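Local coordinates for protein hydroxynitrile lyase (Passiflora edulis, PDB 5Y02) that probably cleaves cyanohydrins such as (R)-mandelonitrile into an aldehyde and hydrogen cyanide, working as a homodimer with a dimeric alpha-beta barrel fold, at residues V7-F12 with Y65-H70; D25-D30 with K89-A94; W46-G51 with F61-E66. All coordinates share one frame; numbering follows the deposited sequence.

Contact 1: residues V7-F12 with Y65-H70; sequences VRHIVF and YESTFH. With MXN ((2R)-hydroxy(phenyl)ethanenitrile), chain M.
The floor of the (R)-mandelonitrile pocket is laid here by two antiparallel strands of the stress-responsive A/B barrel domain. Hydrogen-bonded pairs Val-7/Phe-69, His-9/Ser-67 and Val-11/Tyr-65 alternate with non-hydrogen-bonded Arg-8/Thr-68 and Ile-10/Glu-66; the first three put their side chains on the pocket face, the other two on the opposite face. On the pocket face, His-9 has CG anti to its backbone N (chi1 173°), sending the ring to the ligand: His-9 NE2 is hydrogen-bonded to MXN O10 at 2.6 Å, and Tyr-31 OH is also hydrogen-bonded to the ligand. His-9 ND1 is hydrogen-bonded to Asn-102 OD1, so the ring is gripped at both nitrogens and its rotation is fixed. Phe-69 turns an offset edge toward the imidazole face, planes at 84°, with Phe-69 CE1 3.7 Å from His-9 CB. Val-11 CG2 lies 3.8 Å from MXN C8. Arg-8 bends at chi2 and chi3 so that its guanidinium reaches across to the neighbouring strand, alongside Glu-66. In that group's plane, Arg-8 NH1 donates to Thr-68 OG1 at 2.8 Å and Arg-8 NH2 makes a salt bridge to Glu-66 OE1 at 3.0 Å, arriving from above the carboxylate plane. A water closes a loop by accepting from Arg-8 NH1 and donating to Glu-66 OE1. Glu-66 OE2 forms a salt bridge with Arg-8 NE of the second subunit and a hydrogen bond with Tyr-103 OH of that subunit, so this face is a charged dimer seam. Strand 95-104 flanks strand 7-15, strand 44-48 borders strand 63-69, and helix 21-37 packs on the pocket face through Tyr-31 and Ile-28.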
loop_
_atom_site.group_PDB
_atom_site.type_symbol
_atom_site.label_atom_id
_atom_site.label_comp_id
_atom_site.label_asym_id
_atom_site.label_seq_id
_atom_site.Cartn_x
_atom_site.Cartn_y
_atom_site.Cartn_z
ATOM N N VAL A 7 8.400 10.561 -0.425
ATOM C CA VAL A 7 7.980 9.435 -1.269
ATOM C C VAL A 7 7.565 8.255 -0.406
ATOM O O VAL A 7 8.347 7.824 0.450
ATOM C CB VAL A 7 9.152 8.934 -2.148
ATOM C CG1 VAL A 7 8.771 7.666 -2.907
ATOM C CG2 VAL A 7 9.625 10.009 -3.119
ATOM N N ARG A 8 6.366 7.722 -0.653
ATOM C CA ARG A 8 5.905 6.497 -0.029
ATOM C C ARG A 8 6.227 5.326 -0.942
ATOM O O ARG A 8 6.016 5.389 -2.149
ATOM C CB ARG A 8 4.402 6.535 0.232
ATOM C CG ARG A 8 3.935 7.624 1.183
ATOM C CD ARG A 8 4.253 7.272 2.635
ATOM N NE ARG A 8 3.368 6.241 3.179
ATOM C CZ ARG A 8 3.681 5.404 4.172
ATOM N NH1 ARG A 8 4.889 5.408 4.748
ATOM N NH2 ARG A 8 2.774 4.525 4.596
ATOM N N HIS A 9 6.702 4.251 -0.340
ATOM C CA HIS A 9 7.104 3.048 -1.048
ATOM C C HIS A 9 6.290 1.918 -0.421
ATOM O O HIS A 9 6.517 1.543 0.737
ATOM C CB HIS A 9 8.612 2.850 -0.864
ATOM C CG HIS A 9 9.156 1.565 -1.409
ATOM N ND1 HIS A 9 9.299 1.328 -2.759
ATOM C CD2 HIS A 9 9.697 0.491 -0.780
ATOM C CE1 HIS A 9 9.856 0.142 -2.940
ATOM N NE2 HIS A 9 10.109 -0.388 -1.758
ATOM N N ILE A 10 5.334 1.402 -1.188
ATOM C CA ILE A 10 4.420 0.382 -0.701
ATOM C C ILE A 10 4.533 -0.860 -1.555
ATOM O O ILE A 10 4.370 -0.790 -2.752
ATOM C CB ILE A 10 2.933 0.806 -0.710
ATOM C CG1 ILE A 10 2.738 2.200 -0.113
ATOM C CG2 ILE A 10 2.105 -0.230 0.037
ATOM C CD1 ILE A 10 3.100 2.360 1.330
ATOM N N VAL A 11 4.735 -1.986 -0.883
ATOM C CA VAL A 11 4.949 -3.292 -1.478
ATOM C C VAL A 11 3.845 -4.209 -0.976
ATOM O O VAL A 11 3.590 -4.294 0.231
ATOM C CB VAL A 11 6.310 -3.865 -1.056
ATOM C CG1 VAL A 11 6.530 -5.267 -1.634
ATOM C CG2 VAL A 11 7.420 -2.909 -1.472
ATOM N N PHE A 12 3.177 -4.887 -1.903
ATOM C CA PHE A 12 2.317 -6.032 -1.557
ATOM C C PHE A 12 2.978 -7.280 -2.163
ATOM O O PHE A 12 3.400 -7.240 -3.309
ATOM C CB PHE A 12 0.923 -5.956 -2.193
ATOM C CG PHE A 12 0.048 -4.817 -1.748
ATOM C CD1 PHE A 12 0.279 -4.090 -0.589
ATOM C CD2 PHE A 12 -1.080 -4.528 -2.492
ATOM C CE1 PHE A 12 -0.582 -3.082 -0.207
ATOM C CE2 PHE A 12 -1.954 -3.522 -2.103
ATOM C CZ PHE A 12 -1.698 -2.799 -0.963
ATOM N N TYR A 65 4.046 -4.010 3.015
ATOM C CA TYR A 65 5.205 -3.343 3.628
ATOM C C TYR A 65 5.185 -1.886 3.177
ATOM O O TYR A 65 5.056 -1.600 1.977
ATOM C CB TYR A 65 6.518 -4.002 3.200
ATOM C CG TYR A 65 6.471 -5.500 3.146
ATOM C CD1 TYR A 65 5.920 -6.142 2.033
ATOM C CD2 TYR A 65 6.961 -6.290 4.178
ATOM C CE1 TYR A 65 5.863 -7.513 1.947
ATOM C CE2 TYR A 65 6.908 -7.681 4.098
ATOM C CZ TYR A 65 6.358 -8.285 2.970
ATOM O OH TYR A 65 6.274 -9.649 2.838
ATOM N N GLU A 66 5.361 -0.970 4.124
ATOM C CA GLU A 66 5.346 0.445 3.822
ATOM C C GLU A 66 6.617 1.083 4.364
ATOM O O GLU A 66 7.103 0.708 5.446
ATOM C CB GLU A 66 4.105 1.116 4.439
ATOM C CG GLU A 66 3.828 0.733 5.887
ATOM C CD GLU A 66 2.664 1.496 6.490
ATOM O OE1 GLU A 66 2.893 2.624 6.970
ATOM O OE2 GLU A 66 1.514 0.988 6.440
ATOM N N SER A 67 7.132 2.045 3.621
ATOM C CA SER A 67 8.267 2.857 4.092
ATOM C C SER A 67 8.257 4.218 3.416
ATOM O O SER A 67 7.505 4.471 2.453
ATOM C CB SER A 67 9.583 2.130 3.891
ATOM O OG SER A 67 9.764 1.694 2.565
ATOM N N THR A 68 9.063 5.117 3.958
ATOM C CA THR A 68 9.059 6.491 3.522
ATOM C C THR A 68 10.493 6.897 3.214
ATOM O O THR A 68 11.390 6.550 3.961
ATOM C CB THR A 68 8.476 7.407 4.616
ATOM O OG1 THR A 68 7.121 7.056 4.882
ATOM C CG2 THR A 68 8.524 8.866 4.181
ATOM N N PHE A 69 10.681 7.624 2.112
ATOM C CA PHE A 69 11.957 8.194 1.721
ATOM C C PHE A 69 11.839 9.708 1.591
ATOM O O PHE A 69 10.808 10.220 1.172
ATOM C CB PHE A 69 12.426 7.574 0.413
ATOM C CG PHE A 69 12.678 6.120 0.533
ATOM C CD1 PHE A 69 11.622 5.206 0.444
ATOM C CD2 PHE A 69 13.967 5.641 0.786
ATOM C CE1 PHE A 69 11.854 3.843 0.601
ATOM C CE2 PHE A 69 14.191 4.287 0.939
ATOM C CZ PHE A 69 13.138 3.384 0.834
ATOM N N HIS A 70 12.919 10.408 1.943
ATOM C CA HIS A 70 12.963 11.885 1.905
ATOM C C HIS A 70 12.782 12.442 0.477
ATOM O O HIS A 70 12.201 13.509 0.283
ATOM C CB HIS A 70 14.295 12.360 2.535
ATOM C CG HIS A 70 14.527 13.838 2.465
ATOM N ND1 HIS A 70 13.755 14.749 3.159
ATOM C CD2 HIS A 70 15.466 14.566 1.809
ATOM C CE1 HIS A 70 14.192 15.973 2.915
ATOM N NE2 HIS A 70 15.228 15.891 2.100
HETATM C C1 MXN M . 12.921 -3.813 -1.648
HETATM C C2 MXN M . 13.363 -4.875 -2.432
HETATM C C3 MXN M . 14.728 -5.100 -2.621
HETATM C C4 MXN M . 15.649 -4.260 -2.006
HETATM C C5 MXN M . 15.219 -3.191 -1.233
HETATM C C6 MXN M . 13.860 -2.962 -1.046
HETATM C C7 MXN M . 11.456 -3.598 -1.518
HETATM C C8 MXN M . 10.967 -3.335 -2.891
HETATM N N9 MXN M . 10.593 -3.125 -3.977
HETATM O O10 MXN M . 11.176 -2.465 -0.673
HETATM O O HOH W 1 5.040 3.979 7.474
HETATM O O HOH W 2 8.320 -0.793 2.043
#

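Contact 2: residues D25-D30 with K89-A94. With MXN ((2R)-hydroxy(phenyl)ethanenitrile), chain M.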
loop_
_atom_site.group_PDB
_atom_site.type_symbol
_atom_site.label_atom_id
_atom_site.label_comp_id
_atom_site.label_asym_id
_atom_site.label_seq_id
_atom_site.Cartn_x
_atom_site.Cartn_y
_atom_site.Cartn_z
ATOM N N ASP A 25 9.730 -15.518 7.796
ATOM C CA ASP A 25 10.025 -14.699 8.979
ATOM C C ASP A 25 11.399 -14.033 8.872
ATOM O O ASP A 25 11.532 -12.837 9.112
ATOM C CB ASP A 25 9.957 -15.528 10.273
ATOM C CG ASP A 25 8.537 -15.970 10.656
ATOM O OD1 ASP A 25 7.529 -15.471 10.099
ATOM O OD2 ASP A 25 8.447 -16.849 11.553
ATOM N N GLN A 26 12.406 -14.806 8.485
ATOM C CA GLN A 26 13.757 -14.292 8.314
ATOM C C GLN A 26 13.837 -13.210 7.219
ATOM O O GLN A 26 14.500 -12.177 7.393
ATOM C CB GLN A 26 14.732 -15.440 8.002
ATOM C CG GLN A 26 16.201 -15.038 7.986
ATOM C CD GLN A 26 16.644 -14.459 9.310
ATOM O OE1 GLN A 26 16.633 -15.158 10.322
ATOM N NE2 GLN A 26 16.991 -13.173 9.328
ATOM N N ILE A 27 13.147 -13.444 6.102
ATOM C CA ILE A 27 13.159 -12.513 4.989
ATOM C C ILE A 27 12.588 -11.163 5.445
ATOM O O ILE A 27 13.142 -10.103 5.131
ATOM C CB ILE A 27 12.394 -13.073 3.770
ATOM C CG1 ILE A 27 13.197 -14.203 3.116
ATOM C CG2 ILE A 27 12.148 -11.982 2.729
ATOM C CD1 ILE A 27 12.352 -15.035 2.164
ATOM N N ILE A 28 11.503 -11.220 6.204
ATOM C CA ILE A 28 10.841 -10.026 6.700
ATOM C C ILE A 28 11.735 -9.306 7.717
ATOM O O ILE A 28 11.808 -8.069 7.699
ATOM C CB ILE A 28 9.449 -10.358 7.269
ATOM C CG1 ILE A 28 8.528 -10.801 6.109
ATOM C CG2 ILE A 28 8.846 -9.145 7.968
ATOM C CD1 ILE A 28 7.262 -11.506 6.551
ATOM N N ALA A 29 12.415 -10.062 8.567
ATOM C CA ALA A 29 13.374 -9.459 9.508
ATOM C C ALA A 29 14.531 -8.779 8.780
ATOM O O ALA A 29 14.941 -7.687 9.171
ATOM C CB ALA A 29 13.895 -10.485 10.500
ATOM N N ASP A 30 15.040 -9.418 7.723
ATOM C CA ASP A 30 16.110 -8.858 6.892
ATOM C C ASP A 30 15.659 -7.555 6.235
ATOM O O ASP A 30 16.424 -6.611 6.127
ATOM C CB ASP A 30 16.550 -9.859 5.794
ATOM C CG ASP A 30 17.275 -11.095 6.345
ATOM O OD1 ASP A 30 17.596 -11.149 7.544
ATOM O OD2 ASP A 30 17.530 -12.040 5.556
ATOM N N LYS A 89 18.331 -10.168 -3.770
ATOM C CA LYS A 89 18.656 -11.552 -4.156
ATOM C C LYS A 89 17.846 -12.595 -3.393
ATOM O O LYS A 89 17.575 -13.671 -3.921
ATOM C CB LYS A 89 20.148 -11.830 -3.951
ATOM C CG LYS A 89 21.040 -11.074 -4.908
ATOM C CD LYS A 89 22.507 -11.317 -4.587
ATOM C CE LYS A 89 23.368 -10.454 -5.483
ATOM N NZ LYS A 89 24.802 -10.833 -5.409
ATOM N N GLU A 90 17.469 -12.288 -2.154
ATOM C CA GLU A 90 16.586 -13.181 -1.429
ATOM C C GLU A 90 15.124 -12.799 -1.550
ATOM O O GLU A 90 14.293 -13.677 -1.609
ATOM C CB GLU A 90 17.034 -13.390 0.013
ATOM C CG GLU A 90 16.812 -12.271 0.988
ATOM C CD GLU A 90 16.876 -12.736 2.449
ATOM O OE1 GLU A 90 17.325 -13.866 2.758
ATOM O OE2 GLU A 90 16.452 -11.969 3.307
ATOM N N PHE A 91 14.806 -11.504 -1.621
ATOM C CA PHE A 91 13.411 -11.085 -1.586
ATOM C C PHE A 91 12.628 -11.390 -2.869
ATOM O O PHE A 91 11.584 -12.015 -2.798
ATOM C CB PHE A 91 13.305 -9.610 -1.245
ATOM C CG PHE A 91 11.895 -9.149 -1.063
ATOM C CD1 PHE A 91 11.141 -9.612 0.007
ATOM C CD2 PHE A 91 11.317 -8.261 -1.969
ATOM C CE1 PHE A 91 9.825 -9.198 0.181
ATOM C CE2 PHE A 91 10.010 -7.839 -1.803
ATOM C CZ PHE A 91 9.268 -8.303 -0.731
ATOM N N PHE A 92 13.116 -10.937 -4.021
ATOM C CA PHE A 92 12.345 -11.075 -5.265
ATOM C C PHE A 92 12.118 -12.535 -5.671
ATOM O O PHE A 92 11.000 -12.889 -6.041
ATOM C CB PHE A 92 12.951 -10.233 -6.408
ATOM C CG PHE A 92 12.864 -8.742 -6.156
ATOM C CD1 PHE A 92 11.636 -8.139 -5.919
ATOM C CD2 PHE A 92 14.001 -7.948 -6.163
ATOM C CE1 PHE A 92 11.540 -6.784 -5.656
ATOM C CE2 PHE A 92 13.916 -6.581 -5.927
ATOM C CZ PHE A 92 12.679 -5.994 -5.667
ATOM N N PRO A 93 13.152 -13.398 -5.547
ATOM C CA PRO A 93 12.916 -14.827 -5.851
ATOM C C PRO A 93 11.965 -15.535 -4.882
ATOM O O PRO A 93 11.350 -16.556 -5.256
ATOM C CB PRO A 93 14.331 -15.435 -5.824
ATOM C CG PRO A 93 15.226 -14.262 -6.120
ATOM C CD PRO A 93 14.586 -13.135 -5.339
ATOM N N ALA A 94 11.807 -14.989 -3.669
ATOM C CA ALA A 94 10.863 -15.532 -2.682
ATOM C C ALA A 94 9.398 -15.149 -2.951
ATOM O O ALA A 94 8.498 -15.711 -2.317
ATOM C CB ALA A 94 11.259 -15.116 -1.284
HETATM C C1 MXN M . 12.921 -3.813 -1.648
HETATM C C2 MXN M . 13.363 -4.875 -2.432
HETATM C C3 MXN M . 14.728 -5.100 -2.621
HETATM C C4 MXN M . 15.649 -4.260 -2.006
HETATM C C5 MXN M . 15.219 -3.191 -1.233
HETATM C C6 MXN M . 13.860 -2.962 -1.046
HETATM C C7 MXN M . 11.456 -3.598 -1.518
HETATM C C8 MXN M . 10.967 -3.335 -2.891
HETATM N N9 MXN M . 10.593 -3.125 -3.977
HETATM O O10 MXN M . 11.176 -2.465 -0.673
#
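The Phe-91 ring takes Ile-27 CG2 at its edge, in plane, with Phe-91 CD1 3.7 Å away; MXN C2 lies oblique to the ring, 4.0 Å from Phe-91 CD2. The rings of Phe-87 and Tyr-31 also meet it, the first nearly parallel and the second tilted. Phe-92 approaches the ligand phenyl obliquely too, Phe-92 CZ lying 3.5 Å from MXN C2. Both phenylalanines belong to the (R)-mandelonitrile pocket, and the contact joins helix 21-37 to the end of helix 82-91. Separately, the carboxylates of Asp-30 and Glu-90 lie almost in parallel planes, 18° apart, although their side chains cross at about a right angle. Glu-90 starts from the crowded position, CG between backbone N and carbonyl carbon (chi1 74°), then extends past Ile-27 to bring Glu-90 OE2 within 2.5 Å of Asp-30 OD2. The other Asp-30 oxygen, OD1, accepts from Gln-26 NE2 one helical turn back at 2.8 Å, the donor lying above the carboxylate plane. Next to the acid pair, Ile-27 points at helix 82-91 and its CD1 reaches Ala-94 CB at 3.6 Å, so Ile-27 touches both Phe-91, through CG2, and Ala-94, through CD1. An alanine in place of Asp-30 would remove the partner of Glu-90 OE2 and the acceptor for Gln-26, and would probably loosen this side of the helix pair. Oxygens this close imply that one of the two acids probably carries a proton; two full negative charges would repel, so the pair is likely to have at least one raised pKa.

Contact 3: residues W46-G51 with F61-E66; sequences WGTDLG and FTHAYE
Thr-62 O is the best-held polar atom, gripped by two hydrogen bonds and one weaker contact: Asp-49 N at 2.8 Å, approaching from above the carbonyl plane, a water that also donates to Asp-49 O, and the CA-H of Thr-48. Asp-49 OD2 accepts from Gly-51 N at 2.9 Å, an Asx turn that bends the chain away from the strand, while Asp-49 OD1 is hydrogen-bonded to Asn-102 N of the second subunit. Further into the sheet, Gly-47 and Ala-64 form a hydrogen-bonded pair between strands 44-48 and 63-69, consecutive antiparallel neighbours; 44-48 is outermost within the chain and bonded further to the second subunit. Around it the side chains line up on one face. Thr-48 CG2 sits over a face of His-63, 3.9 Å from the ring centroid in a CH-pi contact, while Trp-46 CZ3 meets His-63 CD2 at 4.0 Å. His-63 ND1 is hydrogen-bonded to Thr-62 OG1 at 2.7 Å, in the plane of the imidazole, which holds the ring's rotation. Trp-46 CB lies 3.6 Å from Tyr-65 CD2. A classic beta bulge, Thr-62 and His-63 opposite Asn-13, joins this ribbon to strand 7-15, and Ile-28 of helix 21-37 packs onto Trp-46, His-63 and Tyr-65.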
loop_
_atom_site.group_PDB
_atom_site.type_symbol
_atom_site.label_atom_id
_atom_site.label_comp_id
_atom_site.label_asym_id
_atom_site.label_seq_id
_atom_site.Cartn_x
_atom_site.Cartn_y
_atom_site.Cartn_z
ATOM N N TRP A 46 4.911 -3.160 8.491
ATOM C CA TRP A 46 4.389 -4.241 7.649
ATOM C C TRP A 46 3.246 -4.922 8.361
ATOM O O TRP A 46 3.030 -4.717 9.568
ATOM C CB TRP A 46 5.500 -5.248 7.323
ATOM C CG TRP A 46 5.910 -6.063 8.500
ATOM C CD1 TRP A 46 6.740 -5.671 9.510
ATOM C CD2 TRP A 46 5.494 -7.406 8.820
ATOM N NE1 TRP A 46 6.855 -6.665 10.434
ATOM C CE2 TRP A 46 6.113 -7.748 10.038
ATOM C CE3 TRP A 46 4.666 -8.346 8.194
ATOM C CZ2 TRP A 46 5.917 -8.985 10.657
ATOM C CZ3 TRP A 46 4.478 -9.601 8.807
ATOM C CH2 TRP A 46 5.096 -9.893 10.034
ATOM N N GLY A 47 2.528 -5.757 7.629
ATOM C CA GLY A 47 1.571 -6.650 8.240
ATOM C C GLY A 47 0.974 -7.636 7.272
ATOM O O GLY A 47 1.293 -7.619 6.079
ATOM N N THR A 48 0.098 -8.484 7.788
ATOM C CA THR A 48 -0.558 -9.507 6.978
ATOM C C THR A 48 -1.995 -9.125 6.746
ATOM O O THR A 48 -2.669 -8.614 7.638
ATOM C CB THR A 48 -0.487 -10.887 7.657
ATOM O OG1 THR A 48 -0.806 -10.748 9.030
ATOM C CG2 THR A 48 0.895 -11.435 7.572
ATOM N N ASP A 49 -2.479 -9.382 5.535
ATOM C CA ASP A 49 -3.848 -9.074 5.223
ATOM C C ASP A 49 -4.833 -9.736 6.205
ATOM O O ASP A 49 -4.670 -10.893 6.599
ATOM C CB ASP A 49 -4.212 -9.430 3.785
ATOM C CG ASP A 49 -5.638 -9.047 3.476
ATOM O OD1 ASP A 49 -5.936 -7.834 3.426
ATOM O OD2 ASP A 49 -6.483 -9.972 3.377
ATOM N N LEU A 50 -5.835 -8.971 6.606
ATOM C CA LEU A 50 -6.781 -9.413 7.621
ATOM C C LEU A 50 -7.833 -10.427 7.138
ATOM O O LEU A 50 -8.580 -10.961 7.957
ATOM C CB LEU A 50 -7.454 -8.204 8.279
ATOM C CG LEU A 50 -6.544 -7.482 9.275
ATOM C CD1 LEU A 50 -7.120 -6.106 9.566
ATOM C CD2 LEU A 50 -6.377 -8.267 10.569
ATOM N N GLY A 51 -7.888 -10.696 5.838
ATOM C CA GLY A 51 -8.780 -11.723 5.292
ATOM C C GLY A 51 -10.206 -11.284 5.021
ATOM O O GLY A 51 -10.557 -10.126 5.249
ATOM N N PHE A 61 -2.694 -11.480 -2.505
ATOM C CA PHE A 61 -1.585 -10.873 -1.763
ATOM C C PHE A 61 -1.803 -11.060 -0.265
ATOM O O PHE A 61 -2.915 -10.899 0.245
ATOM C CB PHE A 61 -1.419 -9.399 -2.133
ATOM C CG PHE A 61 -0.983 -9.189 -3.550
ATOM C CD1 PHE A 61 0.375 -9.306 -3.893
ATOM C CD2 PHE A 61 -1.905 -8.908 -4.551
ATOM C CE1 PHE A 61 0.793 -9.130 -5.194
ATOM C CE2 PHE A 61 -1.492 -8.731 -5.868
ATOM C CZ PHE A 61 -0.144 -8.848 -6.191
ATOM N N THR A 62 -0.741 -11.423 0.438
ATOM C CA THR A 62 -0.834 -11.756 1.853
ATOM C C THR A 62 -0.152 -10.770 2.788
ATOM O O THR A 62 -0.523 -10.714 3.950
ATOM C CB THR A 62 -0.254 -13.140 2.133
ATOM O OG1 THR A 62 1.112 -13.172 1.723
ATOM C CG2 THR A 62 -1.049 -14.207 1.322
ATOM N N HIS A 63 0.844 -10.053 2.288
ATOM C CA HIS A 63 1.678 -9.161 3.087
ATOM C C HIS A 63 1.781 -7.785 2.438
ATOM O O HIS A 63 1.822 -7.653 1.192
ATOM C CB HIS A 63 3.081 -9.697 3.159
ATOM C CG HIS A 63 3.245 -10.904 4.015
ATOM N ND1 HIS A 63 2.755 -12.145 3.664
ATOM C CD2 HIS A 63 3.919 -11.073 5.180
ATOM C CE1 HIS A 63 3.106 -13.020 4.590
ATOM N NE2 HIS A 63 3.811 -12.398 5.518
ATOM N N ALA A 64 1.821 -6.760 3.293
ATOM C CA ALA A 64 2.092 -5.395 2.876
ATOM C C ALA A 64 3.272 -4.854 3.674
ATOM O O ALA A 64 3.444 -5.194 4.857
ATOM C CB ALA A 64 0.879 -4.503 3.094
ATOM N N TYR A 65 4.046 -4.010 3.015
ATOM C CA TYR A 65 5.205 -3.343 3.628
ATOM C C TYR A 65 5.185 -1.886 3.177
ATOM O O TYR A 65 5.056 -1.600 1.977
ATOM C CB TYR A 65 6.518 -4.002 3.200
ATOM C CG TYR A 65 6.471 -5.500 3.146
ATOM C CD1 TYR A 65 5.920 -6.142 2.033
ATOM C CD2 TYR A 65 6.961 -6.290 4.178
ATOM C CE1 TYR A 65 5.863 -7.513 1.947
ATOM C CE2 TYR A 65 6.908 -7.681 4.098
ATOM C CZ TYR A 65 6.358 -8.285 2.970
ATOM O OH TYR A 65 6.274 -9.649 2.838
ATOM N N GLU A 66 5.361 -0.970 4.124
ATOM C CA GLU A 66 5.346 0.445 3.822
ATOM C C GLU A 66 6.617 1.083 4.364
ATOM O O GLU A 66 7.103 0.708 5.446
ATOM C CB GLU A 66 4.105 1.116 4.439
ATOM C CG GLU A 66 3.828 0.733 5.887
ATOM C CD GLU A 66 2.664 1.496 6.490
ATOM O OE1 GLU A 66 2.893 2.624 6.970
ATOM O OE2 GLU A 66 1.514 0.988 6.440
HETATM O O HOH W 3 -2.894 -12.643 5.027
#

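In the fold
Contacts 1 and 3 belong to one antiparallel sheet and share strand 63-69, including Tyr-65 and Glu-66; contact 2 joins two helices above that sheet, about 17 Å from contact 1 and 15 Å from contact 3, centre to centre. Contact 1 is the most buried and has the ligand on one face and ionic dimer pairing on the other. Contact 2 is buried at its apolar side chains, while its acid pair is partly exposed, and it has no backbone pairing. Contact 3 is partly exposed, where the sheet frays into turns held by water and the second subunit. Ile-28 of helix 21-37 bridges to both sheet contacts, and MXN touches contacts 1 and 2.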